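Local coordinates for protein flap endonuclease 1 (Desulfurococcus amylolyticus, PDB 3ORY) that probably cleaves 5' flaps from branched DNA, as a structure-specific endonuclease of the flap endonuclease 1 family from a hyperthermophilic archaeon, at residues G35-I40 / K88-F93; V175-A180 / D304-E309; L191-P196 / K295-P300. All blocks are in the same frame, centred on the assembly; numbering follows the deposited sequence.

Contact 1 of 3, residues G35-I40 / K88-F93; sequences GKIIVI and KPVYVF
Ile40 lies alongside the ring of Tyr91 on the neighbouring strand, both side chains leaving the sheet in the same direction. Its CB stands over the ring face, 4.1 Å from the centroid, a CH-pi contact, while CG2 comes down to 3.5 Å from CE1 of Tyr91. The chain is drawn out at chi2 (164°), with CD1 anti to CA; this methyl sits above the rim of the ring and also meets CB of Pro89 at 3.8 Å. The Tyr91 hydroxyl is hydrogen-bonded to Thr79 on helix 70-84, which pins the far end of the ring.

Lys88 contributes mostly through its backbone and the root of its side chain. Its N donates to Lys36 O over 2.8 Å, and its O accepts from Ile38 N. The same oxygen takes a CA-H contact from Ile37, and Lys88 CB packs on Ile37 CG1.

Val90 repeats the pattern two residues on: its N donates to Ile38 O and its O accepts from Ile40 N at 2.7 Å. On the face it shares with Ile37 and Val39, Val90 CG1 touches Ile37 CG2 and, at 3.9 Å, Val39 CB. The last bond runs from Val92 N to Ile40 O.

Helix 70-84 packs on Ile40, Pro89 and Tyr91, and helix 167-176 on Val39 and Val92 across the sheet. Two adjacent parallel strands, linked through intervening helices, make this a beta-alpha-beta crossover in the core of the PIN-like nuclease fold.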
loop_
_atom_site.group_PDB
_atom_site.type_symbol
_atom_site.label_atom_id
_atom_site.label_comp_id
_atom_site.label_asym_id
_atom_site.label_seq_id
_atom_site.Cartn_x
_atom_site.Cartn_y
_atom_site.Cartn_z
ATOM N N GLY A 35 15.689 0.300 -14.034
ATOM C CA GLY A 35 16.709 1.232 -13.561
ATOM C C GLY A 35 16.245 2.260 -12.538
ATOM O O GLY A 35 17.074 2.938 -11.938
ATOM N N LYS A 36 14.932 2.387 -12.333
ATOM C CA LYS A 36 14.401 3.375 -11.374
ATOM C C LYS A 36 14.412 2.857 -9.938
ATOM O O LYS A 36 14.219 1.667 -9.686
ATOM C CB LYS A 36 12.986 3.834 -11.755
ATOM C CG LYS A 36 12.874 4.500 -13.140
ATOM C CD LYS A 36 13.411 5.926 -13.140
ATOM C CE LYS A 36 13.922 6.368 -14.525
ATOM N NZ LYS A 36 12.967 6.046 -15.622
ATOM N N ILE A 37 14.654 3.768 -9.003
ATOM C CA ILE A 37 14.531 3.469 -7.583
ATOM C C ILE A 37 13.101 3.769 -7.167
ATOM O O ILE A 37 12.610 4.881 -7.370
ATOM C CB ILE A 37 15.533 4.285 -6.736
ATOM C CG1 ILE A 37 16.975 3.994 -7.191
ATOM C CG2 ILE A 37 15.329 3.992 -5.218
ATOM C CD1 ILE A 37 18.045 4.930 -6.608
ATOM N N ILE A 38 12.424 2.773 -6.604
ATOM C CA ILE A 38 11.040 2.942 -6.167
ATOM C C ILE A 38 10.976 2.724 -4.666
ATOM O O ILE A 38 11.439 1.689 -4.163
ATOM C CB ILE A 38 10.068 1.977 -6.907
ATOM C CG1 ILE A 38 10.124 2.175 -8.426
ATOM C CG2 ILE A 38 8.627 2.118 -6.386
ATOM C CD1 ILE A 38 9.688 3.526 -8.912
ATOM N N VAL A 39 10.437 3.705 -3.944
ATOM C CA VAL A 39 10.303 3.563 -2.499
ATOM C C VAL A 39 8.907 3.054 -2.132
ATOM O O VAL A 39 7.902 3.732 -2.338
ATOM C CB VAL A 39 10.755 4.836 -1.719
ATOM C CG1 VAL A 39 9.975 6.070 -2.131
ATOM C CG2 VAL A 39 10.685 4.610 -0.208
ATOM N N ILE A 40 8.862 1.844 -1.589
ATOM C CA ILE A 40 7.602 1.141 -1.370
ATOM C C ILE A 40 7.180 1.225 0.086
ATOM O O ILE A 40 7.913 0.790 0.984
ATOM C CB ILE A 40 7.719 -0.353 -1.787
ATOM C CG1 ILE A 40 8.236 -0.455 -3.232
ATOM C CG2 ILE A 40 6.366 -1.080 -1.611
ATOM C CD1 ILE A 40 8.769 -1.866 -3.608
ATOM N N LYS A 88 14.803 -0.948 -8.840
ATOM C CA LYS A 88 15.601 -0.975 -7.620
ATOM C C LYS A 88 14.704 -0.613 -6.437
ATOM O O LYS A 88 14.475 0.566 -6.168
ATOM C CB LYS A 88 16.804 -0.032 -7.744
ATOM C CG LYS A 88 17.732 -0.407 -8.908
ATOM C CD LYS A 88 18.960 0.480 -8.971
ATOM C CE LYS A 88 19.933 -0.049 -10.017
ATOM N NZ LYS A 88 20.939 0.972 -10.396
ATOM N N PRO A 89 14.177 -1.634 -5.735
ATOM C CA PRO A 89 13.217 -1.319 -4.683
ATOM C C PRO A 89 13.859 -1.019 -3.334
ATOM O O PRO A 89 14.902 -1.584 -2.982
ATOM C CB PRO A 89 12.369 -2.595 -4.604
ATOM C CG PRO A 89 13.331 -3.708 -4.963
ATOM C CD PRO A 89 14.434 -3.087 -5.824
ATOM N N VAL A 90 13.221 -0.118 -2.593
ATOM C CA VAL A 90 13.557 0.136 -1.203
ATOM C C VAL A 90 12.231 0.288 -0.456
ATOM O O VAL A 90 11.314 0.965 -0.930
ATOM C CB VAL A 90 14.477 1.390 -1.029
ATOM C CG1 VAL A 90 13.930 2.611 -1.785
ATOM C CG2 VAL A 90 14.712 1.717 0.464
ATOM N N TYR A 91 12.118 -0.375 0.684
ATOM C CA TYR A 91 10.904 -0.294 1.483
ATOM C C TYR A 91 11.075 0.761 2.562
ATOM O O TYR A 91 12.197 1.083 2.944
ATOM C CB TYR A 91 10.567 -1.663 2.094
ATOM C CG TYR A 91 10.005 -2.629 1.065
ATOM C CD1 TYR A 91 8.624 -2.780 0.895
ATOM C CD2 TYR A 91 10.854 -3.375 0.251
ATOM C CE1 TYR A 91 8.109 -3.674 -0.057
ATOM C CE2 TYR A 91 10.353 -4.256 -0.698
ATOM C CZ TYR A 91 8.984 -4.395 -0.849
ATOM O OH TYR A 91 8.512 -5.270 -1.789
ATOM N N VAL A 92 9.965 1.326 3.025
ATOM C CA VAL A 92 10.006 2.261 4.135
ATOM C C VAL A 92 8.984 1.833 5.179
ATOM O O VAL A 92 7.819 1.586 4.855
ATOM C CB VAL A 92 9.799 3.738 3.683
ATOM C CG1 VAL A 92 8.515 3.912 2.871
ATOM C CG2 VAL A 92 9.850 4.696 4.896
ATOM N N PHE A 93 9.427 1.734 6.431
ATOM C CA PHE A 93 8.557 1.285 7.503
ATOM C C PHE A 93 8.260 2.393 8.491
ATOM O O PHE A 93 9.138 3.202 8.824
ATOM C CB PHE A 93 9.163 0.063 8.210
ATOM C CG PHE A 93 9.140 -1.181 7.366
ATOM C CD1 PHE A 93 7.976 -1.918 7.225
ATOM C CD2 PHE A 93 10.290 -1.611 6.709
ATOM C CE1 PHE A 93 7.947 -3.090 6.432
ATOM C CE2 PHE A 93 10.278 -2.761 5.908
ATOM C CZ PHE A 93 9.098 -3.502 5.771
#

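Contact 2 of 3, residues V175-A180 / D304-E309; sequences VKKGDA and DNYRIE
Lys177 touches the second segment twice. Its CB and CG rest against the hydroxyl of Tyr306, CB at 3.6 Å from OH, and beyond CG the chain bends at chi2 and again at chi3. CE ends up 3.8 Å from OD1 of Asp304, the two side chains crossing at about a right angle. Lys177 NZ stays 4.6 Å from that same Asp304 OD1, too far for a salt bridge, though the opposite charges probably still attract. Asp304 OD1 has a firmer partner in the hydroxyl of Tyr173, on helix 167-176.

Gly178 then turns the chain. Its positive phi (76°) and the bond from its N to Val175 O, 3.0 Å, belong to a Schellman motif, which ends the helix and sends the backbone on toward strand 182-184 of the central sheet. The turn leaves Asp179 facing 304-309, an irregular segment that runs over this corner between helix 290-298 and helix 315-325.

Asp179 makes the polar link. The Tyr306 hydroxyl donates to Asp179 OD2 over 2.6 Å; OD2 receives it on its anti lone pair, the one turned away from OD1. OD2 lies at the ring edge, near its plane and 3.4 Å from CE1 of Tyr306, while the carboxylate itself is turned 82° from the ring. The Tyr306 ring also packs on Gln170 and Ile174 of helix 167-176. At the backbone of Asp179 the contact becomes apolar on the partner's side: its O meets CD1 of Ile308 at 3.8 Å, and the Ile308 side chain goes on to pack against Pro159.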
loop_
_atom_site.group_PDB
_atom_site.type_symbol
_atom_site.label_atom_id
_atom_site.label_comp_id
_atom_site.label_asym_id
_atom_site.label_seq_id
_atom_site.Cartn_x
_atom_site.Cartn_y
_atom_site.Cartn_z
ATOM N N VAL A 175 11.424 10.776 -2.267
ATOM C CA VAL A 175 11.227 11.202 -3.656
ATOM C C VAL A 175 11.525 12.703 -3.826
ATOM O O VAL A 175 12.181 13.088 -4.794
ATOM C CB VAL A 175 9.816 10.861 -4.188
ATOM C CG1 VAL A 175 9.709 11.213 -5.678
ATOM C CG2 VAL A 175 9.512 9.372 -3.998
ATOM N N LYS A 176 11.057 13.528 -2.880
ATOM C CA LYS A 176 11.355 14.974 -2.867
ATOM C C LYS A 176 12.851 15.261 -2.936
ATOM O O LYS A 176 13.284 16.190 -3.634
ATOM C CB LYS A 176 10.820 15.636 -1.604
ATOM C CG LYS A 176 9.332 15.917 -1.580
ATOM C CD LYS A 176 9.009 16.669 -0.289
ATOM C CE LYS A 176 7.531 16.763 -0.023
ATOM N NZ LYS A 176 7.265 17.700 1.106
ATOM N N LYS A 177 13.628 14.471 -2.195
ATOM C CA LYS A 177 15.082 14.635 -2.119
ATOM C C LYS A 177 15.822 14.149 -3.372
ATOM O O LYS A 177 17.032 14.312 -3.473
ATOM C CB LYS A 177 15.642 13.912 -0.880
ATOM C CG LYS A 177 15.197 14.489 0.467
ATOM C CD LYS A 177 15.479 15.985 0.598
ATOM C CE LYS A 177 16.909 16.250 1.039
ATOM N NZ LYS A 177 17.234 17.704 0.901
ATOM N N GLY A 178 15.098 13.545 -4.311
ATOM C CA GLY A 178 15.717 12.962 -5.511
ATOM C C GLY A 178 16.407 11.637 -5.236
ATOM O O GLY A 178 17.299 11.231 -5.979
ATOM N N ASP A 179 15.992 10.957 -4.168
ATOM C CA ASP A 179 16.622 9.699 -3.767
ATOM C C ASP A 179 15.811 8.481 -4.193
ATOM O O ASP A 179 16.209 7.348 -3.942
ATOM C CB ASP A 179 16.907 9.682 -2.258
ATOM C CG ASP A 179 18.027 10.632 -1.863
ATOM O OD1 ASP A 179 18.935 10.873 -2.680
ATOM O OD2 ASP A 179 17.999 11.156 -0.738
ATOM N N ALA A 180 14.659 8.733 -4.810
ATOM C CA ALA A 180 13.852 7.707 -5.456
ATOM C C ALA A 180 13.061 8.383 -6.549
ATOM O O ALA A 180 12.814 9.584 -6.494
ATOM C CB ALA A 180 12.905 7.019 -4.468
ATOM N N ASP A 304 16.429 12.900 7.204
ATOM C CA ASP A 304 17.545 12.816 6.260
ATOM C C ASP A 304 18.468 11.669 6.597
ATOM O O ASP A 304 19.423 11.403 5.861
ATOM C CB ASP A 304 18.380 14.099 6.328
ATOM C CG ASP A 304 17.695 15.262 5.697
ATOM O OD1 ASP A 304 17.066 15.076 4.640
ATOM O OD2 ASP A 304 17.794 16.371 6.259
ATOM N N ASN A 305 18.199 11.013 7.723
ATOM C CA ASN A 305 19.068 9.978 8.267
ATOM C C ASN A 305 18.756 8.605 7.664
ATOM O O ASN A 305 18.183 7.740 8.321
ATOM C CB ASN A 305 18.963 9.967 9.806
ATOM C CG ASN A 305 19.827 8.897 10.456
ATOM O OD1 ASN A 305 20.898 8.564 9.955
ATOM N ND2 ASN A 305 19.361 8.357 11.590
ATOM N N TYR A 306 19.108 8.438 6.394
ATOM C CA TYR A 306 18.952 7.174 5.690
ATOM C C TYR A 306 20.017 7.103 4.617
ATOM O O TYR A 306 20.505 8.131 4.153
ATOM C CB TYR A 306 17.556 7.030 5.053
ATOM C CG TYR A 306 17.211 8.085 4.009
ATOM C CD1 TYR A 306 17.640 7.962 2.685
ATOM C CD2 TYR A 306 16.443 9.206 4.352
ATOM C CE1 TYR A 306 17.332 8.944 1.728
ATOM C CE2 TYR A 306 16.122 10.179 3.409
ATOM C CZ TYR A 306 16.570 10.044 2.104
ATOM O OH TYR A 306 16.246 11.015 1.191
ATOM N N ARG A 307 20.367 5.889 4.217
ATOM C CA ARG A 307 21.295 5.698 3.108
ATOM C C ARG A 307 20.937 4.406 2.388
ATOM O O ARG A 307 21.214 3.312 2.884
ATOM C CB ARG A 307 22.756 5.702 3.595
ATOM C CG ARG A 307 23.789 5.425 2.493
ATOM C CD ARG A 307 25.046 6.277 2.659
ATOM N NE ARG A 307 26.126 5.873 1.754
ATOM C CZ ARG A 307 27.374 5.599 2.139
ATOM N NH1 ARG A 307 27.722 5.695 3.420
ATOM N NH2 ARG A 307 28.285 5.242 1.238
ATOM N N ILE A 308 20.327 4.552 1.215
ATOM C CA ILE A 308 19.763 3.436 0.464
ATOM C C ILE A 308 20.835 2.666 -0.318
ATOM O O ILE A 308 21.363 3.154 -1.329
ATOM C CB ILE A 308 18.650 3.926 -0.485
ATOM C CG1 ILE A 308 17.566 4.687 0.301
ATOM C CG2 ILE A 308 18.058 2.764 -1.263
ATOM C CD1 ILE A 308 16.705 5.587 -0.566
ATOM N N GLU A 309 21.147 1.465 0.168
ATOM C CA GLU A 309 22.145 0.595 -0.462
ATOM C C GLU A 309 21.606 -0.823 -0.595
ATOM O O GLU A 309 20.895 -1.308 0.281
ATOM C CB GLU A 309 23.442 0.568 0.352
ATOM C CG GLU A 309 24.205 1.893 0.394
ATOM C CD GLU A 309 25.459 1.827 1.255
ATOM O OE1 GLU A 309 25.560 0.922 2.115
ATOM O OE2 GLU A 309 26.351 2.683 1.069
#

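Contact 3 of 3, residues L191-P196 / K295-P300; sequences LLFGSP and KYFLQP
Phe193 and Phe297 stack face to face in an offset pair, centroids 4.3 Å apart and planes only 1° from parallel. The rings overlap through CE1 and CZ of Phe193 and CD1 and CE1 of Phe297: CE1 of Phe193 lies 3.5 Å from CD1 of Phe297, and CZ of Phe193 is equally close to CE1 of Phe297. Leu192 adds to this packing, its CB 3.7 Å from Phe297 CD1 and its CD2 against CE1 of the same ring, the two side chains running the same way. Around them, helix 237-247 packs on both Leu192 and Phe297, while Ala169 and Ala172 of helix 167-176 touch Phe193, so this part of the contact is well buried.

Toward Pro300 and Tyr296 the packing is sparser and the residues are partly exposed. Pro300 leans CG on Phe193 CD1 at 3.7 Å, and Tyr296 reaches Phe193 CE1 only at 4.1 Å through its CE2. The Tyr296 hydroxyl is hydrogen-bonded to Glu166. A water fills in where the backbones do not meet, donating to Leu192 O at 2.7 Å and to Phe297 O at 2.8 Å; it thereby satisfies carbonyls near the ends of two helices.

An alanine in place of Phe193 would probably leave the Phe297 ring without its stacking partner and open a gap where the ring now meets Pro300 and Tyr296.

Gly194, at positive phi, ends helix 189-192 as the C-prime residue of a Schellman motif. The whole is a junction of two helix C-termini, joined by an aromatic stack and a bridging water.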
loop_
_atom_site.group_PDB
_atom_site.type_symbol
_atom_site.label_atom_id
_atom_site.label_comp_id
_atom_site.label_asym_id
_atom_site.label_seq_id
_atom_site.Cartn_x
_atom_site.Cartn_y
_atom_site.Cartn_z
ATOM N N LEU A 191 1.109 11.344 -1.831
ATOM C CA LEU A 191 0.810 12.567 -2.590
ATOM C C LEU A 191 0.422 13.710 -1.665
ATOM O O LEU A 191 0.878 14.841 -1.847
ATOM C CB LEU A 191 -0.304 12.324 -3.613
ATOM C CG LEU A 191 0.058 11.358 -4.749
ATOM C CD1 LEU A 191 -1.164 11.034 -5.600
ATOM C CD2 LEU A 191 1.176 11.940 -5.625
ATOM N N LEU A 192 -0.401 13.408 -0.665
ATOM C CA LEU A 192 -0.813 14.410 0.323
ATOM C C LEU A 192 0.399 14.935 1.084
ATOM O O LEU A 192 0.458 16.121 1.411
ATOM C CB LEU A 192 -1.846 13.833 1.298
ATOM C CG LEU A 192 -3.353 13.788 0.997
ATOM C CD1 LEU A 192 -3.678 13.446 -0.426
ATOM C CD2 LEU A 192 -3.985 12.746 1.924
ATOM N N PHE A 193 1.370 14.051 1.324
ATOM C CA PHE A 193 2.648 14.392 1.966
ATOM C C PHE A 193 3.684 14.957 0.989
ATOM O O PHE A 193 4.865 15.143 1.343
ATOM C CB PHE A 193 3.232 13.161 2.662
ATOM C CG PHE A 193 2.530 12.777 3.939
ATOM C CD1 PHE A 193 2.414 13.687 5.003
ATOM C CD2 PHE A 193 2.025 11.481 4.101
ATOM C CE1 PHE A 193 1.787 13.302 6.204
ATOM C CE2 PHE A 193 1.406 11.089 5.295
ATOM C CZ PHE A 193 1.282 11.997 6.343
ATOM N N GLY A 194 3.245 15.235 -0.238
ATOM C CA GLY A 194 4.060 15.982 -1.184
ATOM C C GLY A 194 4.925 15.182 -2.140
ATOM O O GLY A 194 5.816 15.752 -2.782
ATOM N N SER A 195 4.688 13.874 -2.254
ATOM C CA SER A 195 5.485 13.065 -3.183
ATOM C C SER A 195 5.228 13.530 -4.612
ATOM O O SER A 195 4.089 13.593 -5.020
ATOM C CB SER A 195 5.136 11.590 -3.085
ATOM O OG SER A 195 5.874 10.848 -4.042
ATOM N N PRO A 196 6.294 13.860 -5.369
ATOM C CA PRO A 196 6.129 14.293 -6.764
ATOM C C PRO A 196 5.487 13.212 -7.636
ATOM O O PRO A 196 4.777 13.532 -8.594
ATOM C CB PRO A 196 7.570 14.551 -7.224
ATOM C CG PRO A 196 8.296 14.897 -5.979
ATOM C CD PRO A 196 7.676 14.041 -4.901
ATOM N N LYS A 295 -1.499 21.512 8.374
ATOM C CA LYS A 295 -0.127 22.028 8.523
ATOM C C LYS A 295 0.882 20.922 8.785
ATOM O O LYS A 295 2.049 21.024 8.367
ATOM C CB LYS A 295 -0.042 23.108 9.609
ATOM C CG LYS A 295 -0.832 24.379 9.269
ATOM C CD LYS A 295 -0.648 25.448 10.360
ATOM C CE LYS A 295 -1.388 26.745 10.009
ATOM N NZ LYS A 295 -1.009 27.244 8.657
ATOM N N TYR A 296 0.450 19.872 9.489
ATOM C CA TYR A 296 1.319 18.715 9.691
ATOM C C TYR A 296 1.600 18.004 8.360
ATOM O O TYR A 296 2.752 17.704 8.038
ATOM C CB TYR A 296 0.759 17.715 10.722
ATOM C CG TYR A 296 1.678 16.532 10.820
ATOM C CD1 TYR A 296 2.861 16.617 11.551
ATOM C CD2 TYR A 296 1.418 15.353 10.106
ATOM C CE1 TYR A 296 3.745 15.545 11.613
ATOM C CE2 TYR A 296 2.305 14.285 10.152
ATOM C CZ TYR A 296 3.463 14.386 10.915
ATOM O OH TYR A 296 4.373 13.341 10.966
ATOM N N PHE A 297 0.547 17.739 7.584
ATOM C CA PHE A 297 0.731 17.135 6.254
ATOM C C PHE A 297 1.683 17.946 5.375
ATOM O O PHE A 297 2.463 17.377 4.610
ATOM C CB PHE A 297 -0.616 16.917 5.549
ATOM C CG PHE A 297 -1.247 15.568 5.857
ATOM C CD1 PHE A 297 -1.209 14.540 4.920
ATOM C CD2 PHE A 297 -1.850 15.324 7.086
ATOM C CE1 PHE A 297 -1.766 13.279 5.195
ATOM C CE2 PHE A 297 -2.427 14.062 7.377
ATOM C CZ PHE A 297 -2.381 13.043 6.419
ATOM N N LEU A 298 1.643 19.268 5.506
ATOM C CA LEU A 298 2.567 20.139 4.769
ATOM C C LEU A 298 4.006 19.998 5.240
ATOM O O LEU A 298 4.914 20.145 4.446
ATOM C CB LEU A 298 2.143 21.618 4.854
ATOM C CG LEU A 298 0.877 22.040 4.091
ATOM C CD1 LEU A 298 0.463 23.453 4.501
ATOM C CD2 LEU A 298 1.105 21.953 2.585
ATOM N N GLN A 299 4.213 19.753 6.534
ATOM C CA GLN A 299 5.565 19.611 7.075
ATOM C C GLN A 299 5.630 18.443 8.048
ATOM O O GLN A 299 5.722 18.655 9.263
ATOM C CB GLN A 299 6.010 20.892 7.780
ATOM C CG GLN A 299 6.004 22.106 6.878
ATOM C CD GLN A 299 6.877 23.208 7.395
ATOM O OE1 GLN A 299 8.096 23.192 7.194
ATOM N NE2 GLN A 299 6.265 24.186 8.065
ATOM N N PRO A 300 5.563 17.205 7.522
ATOM C CA PRO A 300 5.490 16.023 8.383
ATOM C C PRO A 300 6.841 15.688 8.988
ATOM O O PRO A 300 7.875 16.219 8.551
ATOM C CB PRO A 300 5.047 14.914 7.423
ATOM C CG PRO A 300 5.593 15.339 6.102
ATOM C CD PRO A 300 5.512 16.841 6.087
HETATM O O HOH W 1 2.440 17.859 1.875
#

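From the N terminus, contact 1 comes first, closing a mostly helical excursion that returns strand 88-93 to strand 37-41. It is complete before the other two begin. Contact 2 then opens at the end of helix 167-176 and closes only at 304-309, a long loop; contact 3 lies wholly within it, joining the end of helix 189-192 to the end of helix 290-298. Contacts 1 and 2 touch, through Val39 with Val175 and Val90 with Ile308, so sheet, helix end and late loop form one block. Contact 2 also meets contact 3, where Val175 packs on Pro196 and Lys176 on Gly194, whereas contacts 1 and 3 stay about 7 Å apart at their nearest atoms.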